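Local structure of phospholipase C-beta (PLC-beta) (Sepia officinalis, 3QR0) at residues A[281-286]-A[302-307]; A[558-563]-A[567-572]. The protein belongs to the beta class of phospholipases C, multidomain enzymes that combine PH, EF-hand, TIM-barrel and C2 domains in one chain. All coordinates share one frame; numbering follows the deposited sequence.

Contact 1: residues A[281-286]-A[302-307]; sequences NDYESA and LLYFLM
Tyr283 meets two consecutive aromatic residues of the adjacent helix, Tyr304 and Phe305, each in a different way. Phe305 CB sits over one face of the tyrosine ring, 4.1 Å from its centroid, a CH-pi contact displaced toward the rim. The phenyl ring then runs on past the phenol, and its CD1 comes 3.4 Å from Tyr283 OH, which lies at the phenyl edge, near the plane of that ring. Tyr304 meets Tyr283 rim to rim, Tyr304 CD2 against Tyr283 CD1 at 3.5 Å, with the ring planes 43° apart. With CG anti to the backbone N (chi1 -175°), the Tyr304 ring extends toward helix 273-288, where the methyl of Ala286 rests over its face, 4.2 Å from CB to the centroid. Alanine suits this place, since its short side chain lets the broad phenol lie close to the helix. The cluster continues beyond the pair: Phe219 and Phe250 meet Tyr304 and Phe305, respectively, edge-to-face. The two helices, whose segment axes come within 9.2 Å and make an angle of 115°, are thus joined by an aromatic cluster, consistent with the helix-loop-helix packing of an EF-hand-like domain.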
loop_
_atom_site.group_PDB
_atom_site.type_symbol
_atom_site.label_atom_id
_atom_site.label_comp_id
_atom_site.label_asym_id
_atom_site.label_seq_id
_atom_site.Cartn_x
_atom_site.Cartn_y
_atom_site.Cartn_z
ATOM N N ASN A 281 25.679 -12.665 20.138
ATOM C CA ASN A 281 25.976 -11.808 21.286
ATOM C C ASN A 281 24.937 -10.702 21.468
ATOM O O ASN A 281 24.550 -10.404 22.595
ATOM C CB ASN A 281 27.371 -11.181 21.181
ATOM C CG ASN A 281 27.695 -10.291 22.372
ATOM O OD1 ASN A 281 27.836 -10.772 23.500
ATOM N ND2 ASN A 281 27.786 -8.988 22.135
ATOM N N ASP A 282 24.501 -10.099 20.364
ATOM C CA ASP A 282 23.460 -9.073 20.404
ATOM C C ASP A 282 22.182 -9.609 21.029
ATOM O O ASP A 282 21.635 -9.001 21.936
ATOM C CB ASP A 282 23.131 -8.546 18.997
ATOM C CG ASP A 282 24.213 -7.633 18.433
ATOM O OD1 ASP A 282 24.959 -7.015 19.225
ATOM O OD2 ASP A 282 24.308 -7.527 17.186
ATOM N N TYR A 283 21.713 -10.753 20.540
ATOM C CA TYR A 283 20.415 -11.282 20.952
ATOM C C TYR A 283 20.493 -11.850 22.366
ATOM O O TYR A 283 19.592 -11.629 23.178
ATOM C CB TYR A 283 19.905 -12.341 19.962
ATOM C CG TYR A 283 19.975 -11.923 18.497
ATOM C CD1 TYR A 283 19.634 -10.633 18.099
ATOM C CD2 TYR A 283 20.374 -12.822 17.513
ATOM C CE1 TYR A 283 19.694 -10.249 16.762
ATOM C CE2 TYR A 283 20.444 -12.444 16.173
ATOM C CZ TYR A 283 20.098 -11.156 15.806
ATOM O OH TYR A 283 20.161 -10.769 14.483
ATOM N N GLU A 284 21.580 -12.561 22.657
ATOM C CA GLU A 284 21.793 -13.128 23.985
ATOM C C GLU A 284 22.037 -12.062 25.050
ATOM O O GLU A 284 21.641 -12.246 26.195
ATOM C CB GLU A 284 22.943 -14.134 23.965
ATOM C CG GLU A 284 22.570 -15.439 23.312
ATOM C CD GLU A 284 21.460 -16.161 24.063
ATOM O OE1 GLU A 284 21.542 -16.252 25.313
ATOM O OE2 GLU A 284 20.504 -16.628 23.405
ATOM N N SER A 285 22.680 -10.959 24.675
ATOM C CA SER A 285 22.809 -9.800 25.565
ATOM C C SER A 285 21.436 -9.276 25.985
ATOM O O SER A 285 21.188 -9.047 27.174
ATOM C CB SER A 285 23.595 -8.675 24.885
ATOM O OG SER A 285 24.953 -9.041 24.715
ATOM N N ALA A 286 20.555 -9.097 25.001
ATOM C CA ALA A 286 19.194 -8.609 25.236
ATOM C C ALA A 286 18.345 -9.550 26.097
ATOM O O ALA A 286 17.566 -9.092 26.930
ATOM C CB ALA A 286 18.489 -8.350 23.902
ATOM N N LEU A 302 16.639 -17.036 20.033
ATOM C CA LEU A 302 16.109 -17.359 18.703
ATOM C C LEU A 302 14.814 -16.612 18.415
ATOM O O LEU A 302 14.649 -16.031 17.343
ATOM C CB LEU A 302 15.864 -18.869 18.561
ATOM C CG LEU A 302 15.277 -19.346 17.225
ATOM C CD1 LEU A 302 16.212 -18.997 16.064
ATOM C CD2 LEU A 302 15.004 -20.838 17.257
ATOM N N LEU A 303 13.889 -16.643 19.367
ATOM C CA LEU A 303 12.614 -15.937 19.219
ATOM C C LEU A 303 12.849 -14.439 19.029
ATOM O O LEU A 303 12.191 -13.800 18.208
ATOM C CB LEU A 303 11.710 -16.189 20.433
ATOM C CG LEU A 303 10.306 -15.571 20.402
ATOM C CD1 LEU A 303 9.624 -15.777 19.048
ATOM C CD2 LEU A 303 9.460 -16.156 21.525
ATOM N N TYR A 304 13.804 -13.890 19.775
ATOM C CA TYR A 304 14.169 -12.476 19.637
ATOM C C TYR A 304 14.622 -12.192 18.199
ATOM O O TYR A 304 14.135 -11.260 17.561
ATOM C CB TYR A 304 15.276 -12.115 20.639
ATOM C CG TYR A 304 15.651 -10.648 20.671
ATOM C CD1 TYR A 304 15.109 -9.788 21.626
ATOM C CD2 TYR A 304 16.557 -10.122 19.757
ATOM C CE1 TYR A 304 15.457 -8.436 21.659
ATOM C CE2 TYR A 304 16.908 -8.770 19.783
ATOM C CZ TYR A 304 16.360 -7.941 20.737
ATOM O OH TYR A 304 16.716 -6.613 20.754
ATOM N N PHE A 305 15.543 -13.004 17.688
ATOM C CA PHE A 305 15.997 -12.863 16.300
ATOM C C PHE A 305 14.835 -12.916 15.315
ATOM O O PHE A 305 14.737 -12.092 14.407
ATOM C CB PHE A 305 16.991 -13.957 15.901
ATOM C CG PHE A 305 17.124 -14.110 14.406
ATOM C CD1 PHE A 305 17.829 -13.174 13.667
ATOM C CD2 PHE A 305 16.497 -15.152 13.735
ATOM C CE1 PHE A 305 17.934 -13.288 12.293
ATOM C CE2 PHE A 305 16.601 -15.272 12.358
ATOM C CZ PHE A 305 17.315 -14.341 11.639
ATOM N N LEU A 306 13.973 -13.914 15.488
ATOM C CA LEU A 306 12.896 -14.168 14.534
ATOM C C LEU A 306 11.954 -12.982 14.421
ATOM O O LEU A 306 11.343 -12.778 13.372
ATOM C CB LEU A 306 12.114 -15.422 14.912
ATOM C CG LEU A 306 12.825 -16.767 14.733
ATOM C CD1 LEU A 306 12.007 -17.863 15.407
ATOM C CD2 LEU A 306 13.054 -17.079 13.262
ATOM N N MET A 307 11.869 -12.198 15.495
ATOM C CA MET A 307 11.000 -11.030 15.561
ATOM C C MET A 307 11.709 -9.722 15.234
ATOM O O MET A 307 11.047 -8.708 15.104
ATOM C CB MET A 307 10.429 -10.886 16.974
ATOM C CG MET A 307 9.496 -11.991 17.414
ATOM S SD MET A 307 9.216 -11.912 19.194
ATOM C CE MET A 307 8.351 -10.348 19.354
#

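Contact 2: residues A[558-563]-A[567-572]; sequences EDFVDY and QITRIY
The carbonyl oxygen of Tyr563 accepts a hydrogen bond from Gln567 N at 3.0 Å, the N-H pointing to it at 160°, and this bond closes the short turn between helix 557-563 and strand 569-572. The same two residues also meet through their side chains. Gln567 CB lies over one face of the tyrosine ring, 3.9 Å from its centroid, and the extended glutamine carries its amide past CE1, the two planes 45° apart. The amide is anchored farther on, where NE2 donates to the backbone carbonyl of Glu540. Glutamine suits both tasks, with an aliphatic stem for the ring and a polar end for the neighbouring strand. Tyr563 CG stands anti to the backbone N (chi1 168°), which sends the phenol along the start of the strand segment; its OH comes 3.3 Å from Ile568 O, at best a weak bond. Thr569 OG1 touches the edges of two rings, 3.2 Å from Tyr563 CE2 and 3.6 Å from Phe560 CE1, while its hydrogen-bond partner is Asn564 OD1 in the turn. Threonine thus offers a hydroxyl to the turn and a methyl to Phe560. The contact packs a helix against the next strand by a short alpha-beta loop, the return half of the beta-alpha-beta crossover from strand 540-545 to the parallel strand 569-572, as in a TIM barrel.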
loop_
_atom_site.group_PDB
_atom_site.type_symbol
_atom_site.label_atom_id
_atom_site.label_comp_id
_atom_site.label_asym_id
_atom_site.label_seq_id
_atom_site.Cartn_x
_atom_site.Cartn_y
_atom_site.Cartn_z
ATOM N N GLU A 558 -0.415 -12.742 -27.531
ATOM C CA GLU A 558 0.998 -12.457 -27.803
ATOM C C GLU A 558 1.195 -11.063 -28.394
ATOM O O GLU A 558 2.116 -10.342 -28.002
ATOM C CB GLU A 558 1.599 -13.500 -28.750
ATOM C CG GLU A 558 1.566 -14.925 -28.226
ATOM C CD GLU A 558 0.398 -15.726 -28.764
ATOM O OE1 GLU A 558 -0.617 -15.121 -29.176
ATOM O OE2 GLU A 558 0.501 -16.972 -28.778
ATOM N N ASP A 559 0.328 -10.686 -29.331
ATOM C CA ASP A 559 0.380 -9.354 -29.939
ATOM C C ASP A 559 0.098 -8.241 -28.922
ATOM O O ASP A 559 0.667 -7.152 -29.020
ATOM C CB ASP A 559 -0.621 -9.230 -31.090
ATOM C CG ASP A 559 -0.313 -10.166 -32.257
ATOM O OD1 ASP A 559 0.817 -10.684 -32.360
ATOM O OD2 ASP A 559 -1.224 -10.374 -33.084
ATOM N N PHE A 560 -0.774 -8.522 -27.950
ATOM C CA PHE A 560 -1.107 -7.551 -26.908
ATOM C C PHE A 560 0.147 -7.261 -26.079
ATOM O O PHE A 560 0.485 -6.100 -25.834
ATOM C CB PHE A 560 -2.238 -8.078 -26.012
ATOM C CG PHE A 560 -3.089 -7.007 -25.367
ATOM C CD1 PHE A 560 -2.665 -5.680 -25.258
ATOM C CD2 PHE A 560 -4.319 -7.350 -24.818
ATOM C CE1 PHE A 560 -3.470 -4.724 -24.653
ATOM C CE2 PHE A 560 -5.122 -6.392 -24.204
ATOM C CZ PHE A 560 -4.697 -5.082 -24.122
ATOM N N VAL A 561 0.838 -8.321 -25.662
ATOM C CA VAL A 561 2.096 -8.180 -24.926
ATOM C C VAL A 561 3.131 -7.376 -25.731
ATOM O O VAL A 561 3.799 -6.505 -25.179
ATOM C CB VAL A 561 2.675 -9.559 -24.536
ATOM C CG1 VAL A 561 4.079 -9.425 -23.954
ATOM C CG2 VAL A 561 1.745 -10.273 -23.542
ATOM N N ASP A 562 3.237 -7.654 -27.030
ATOM C CA ASP A 562 4.188 -6.949 -27.893
ATOM C C ASP A 562 3.838 -5.468 -28.061
ATOM O O ASP A 562 4.717 -4.613 -28.018
ATOM C CB ASP A 562 4.270 -7.611 -29.272
ATOM C CG ASP A 562 5.154 -8.859 -29.290
ATOM O OD1 ASP A 562 5.273 -9.457 -30.376
ATOM O OD2 ASP A 562 5.724 -9.245 -28.247
ATOM N N TYR A 563 2.555 -5.174 -28.252
ATOM C CA TYR A 563 2.067 -3.789 -28.313
ATOM C C TYR A 563 2.507 -2.982 -27.083
ATOM O O TYR A 563 2.972 -1.840 -27.203
ATOM C CB TYR A 563 0.535 -3.777 -28.449
ATOM C CG TYR A 563 -0.099 -2.420 -28.239
ATOM C CD1 TYR A 563 -0.346 -1.566 -29.311
ATOM C CD2 TYR A 563 -0.448 -1.990 -26.963
ATOM C CE1 TYR A 563 -0.927 -0.313 -29.113
ATOM C CE2 TYR A 563 -1.024 -0.744 -26.757
ATOM C CZ TYR A 563 -1.264 0.087 -27.832
ATOM O OH TYR A 563 -1.833 1.320 -27.605
ATOM N N GLN A 567 4.046 0.878 -26.601
ATOM C CA GLN A 567 2.906 1.763 -26.381
ATOM C C GLN A 567 2.187 1.428 -25.084
ATOM O O GLN A 567 2.392 0.369 -24.499
ATOM C CB GLN A 567 1.940 1.697 -27.565
ATOM C CG GLN A 567 2.535 2.288 -28.841
ATOM C CD GLN A 567 1.624 2.157 -30.036
ATOM O OE1 GLN A 567 1.884 1.364 -30.938
ATOM N NE2 GLN A 567 0.543 2.936 -30.053
ATOM N N ILE A 568 1.342 2.351 -24.646
ATOM C CA ILE A 568 0.646 2.224 -23.374
ATOM C C ILE A 568 -0.809 1.806 -23.565
ATOM O O ILE A 568 -1.494 2.320 -24.452
ATOM C CB ILE A 568 0.699 3.556 -22.596
ATOM C CG1 ILE A 568 2.130 3.804 -22.110
ATOM C CG2 ILE A 568 -0.282 3.536 -21.421
ATOM C CD1 ILE A 568 2.374 5.181 -21.574
ATOM N N THR A 569 -1.263 0.877 -22.721
ATOM C CA THR A 569 -2.676 0.541 -22.607
ATOM C C THR A 569 -3.177 0.933 -21.226
ATOM O O THR A 569 -2.547 0.623 -20.208
ATOM C CB THR A 569 -2.941 -0.971 -22.779
ATOM O OG1 THR A 569 -2.271 -1.450 -23.939
ATOM C CG2 THR A 569 -4.446 -1.251 -22.930
ATOM N N ARG A 570 -4.307 1.624 -21.203
ATOM C CA ARG A 570 -5.054 1.840 -19.974
ATOM C C ARG A 570 -6.292 0.950 -20.007
ATOM O O ARG A 570 -6.923 0.801 -21.047
ATOM C CB ARG A 570 -5.450 3.312 -19.839
ATOM C CG ARG A 570 -6.287 3.634 -18.608
ATOM C CD ARG A 570 -6.409 5.144 -18.403
ATOM N NE ARG A 570 -7.208 5.451 -17.219
ATOM C CZ ARG A 570 -8.540 5.515 -17.187
ATOM N NH1 ARG A 570 -9.267 5.312 -18.281
ATOM N NH2 ARG A 570 -9.154 5.797 -16.039
ATOM N N ILE A 571 -6.633 0.372 -18.862
ATOM C CA ILE A 571 -7.810 -0.484 -18.730
ATOM C C ILE A 571 -8.706 0.138 -17.673
ATOM O O ILE A 571 -8.205 0.701 -16.702
ATOM C CB ILE A 571 -7.425 -1.906 -18.268
ATOM C CG1 ILE A 571 -6.242 -2.448 -19.080
ATOM C CG2 ILE A 571 -8.640 -2.844 -18.334
ATOM C CD1 ILE A 571 -6.593 -2.897 -20.483
ATOM N N TYR A 572 -10.024 0.063 -17.854
ATOM C CA TYR A 572 -10.941 0.525 -16.811
ATOM C C TYR A 572 -12.194 -0.349 -16.725
ATOM O O TYR A 572 -12.579 -0.984 -17.713
ATOM C CB TYR A 572 -11.292 2.009 -17.005
ATOM C CG TYR A 572 -11.991 2.324 -18.295
ATOM C CD1 TYR A 572 -13.378 2.349 -18.360
ATOM C CD2 TYR A 572 -11.270 2.613 -19.455
ATOM C CE1 TYR A 572 -14.036 2.636 -19.537
ATOM C CE2 TYR A 572 -11.924 2.908 -20.648
ATOM C CZ TYR A 572 -13.308 2.917 -20.681
ATOM O OH TYR A 572 -13.989 3.207 -21.845
#

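From the N terminus, the chain first passes through the PH domain and the earlier EF-hand helices, then reaches contact 1, which closes a loop of ten residues between helices 273-288 and 299-307. It next runs through the X region, which supplies the calcium ligands, and into the Y region, where contact 2 closes a tight helix-to-strand connection, with three residues between its segments. The two contacts follow in series, neither enclosing nor crossing the other. The centres of contact 1 and contact 2 are about 49 Å apart, on opposite sides of the chain's centre. Contact 1 thus ties helix to helix in the EF-hand-like region, whereas contact 2 joins helix to strand in the barrel, whose Arg570 forms a salt bridge with the calcium ligand Glu368.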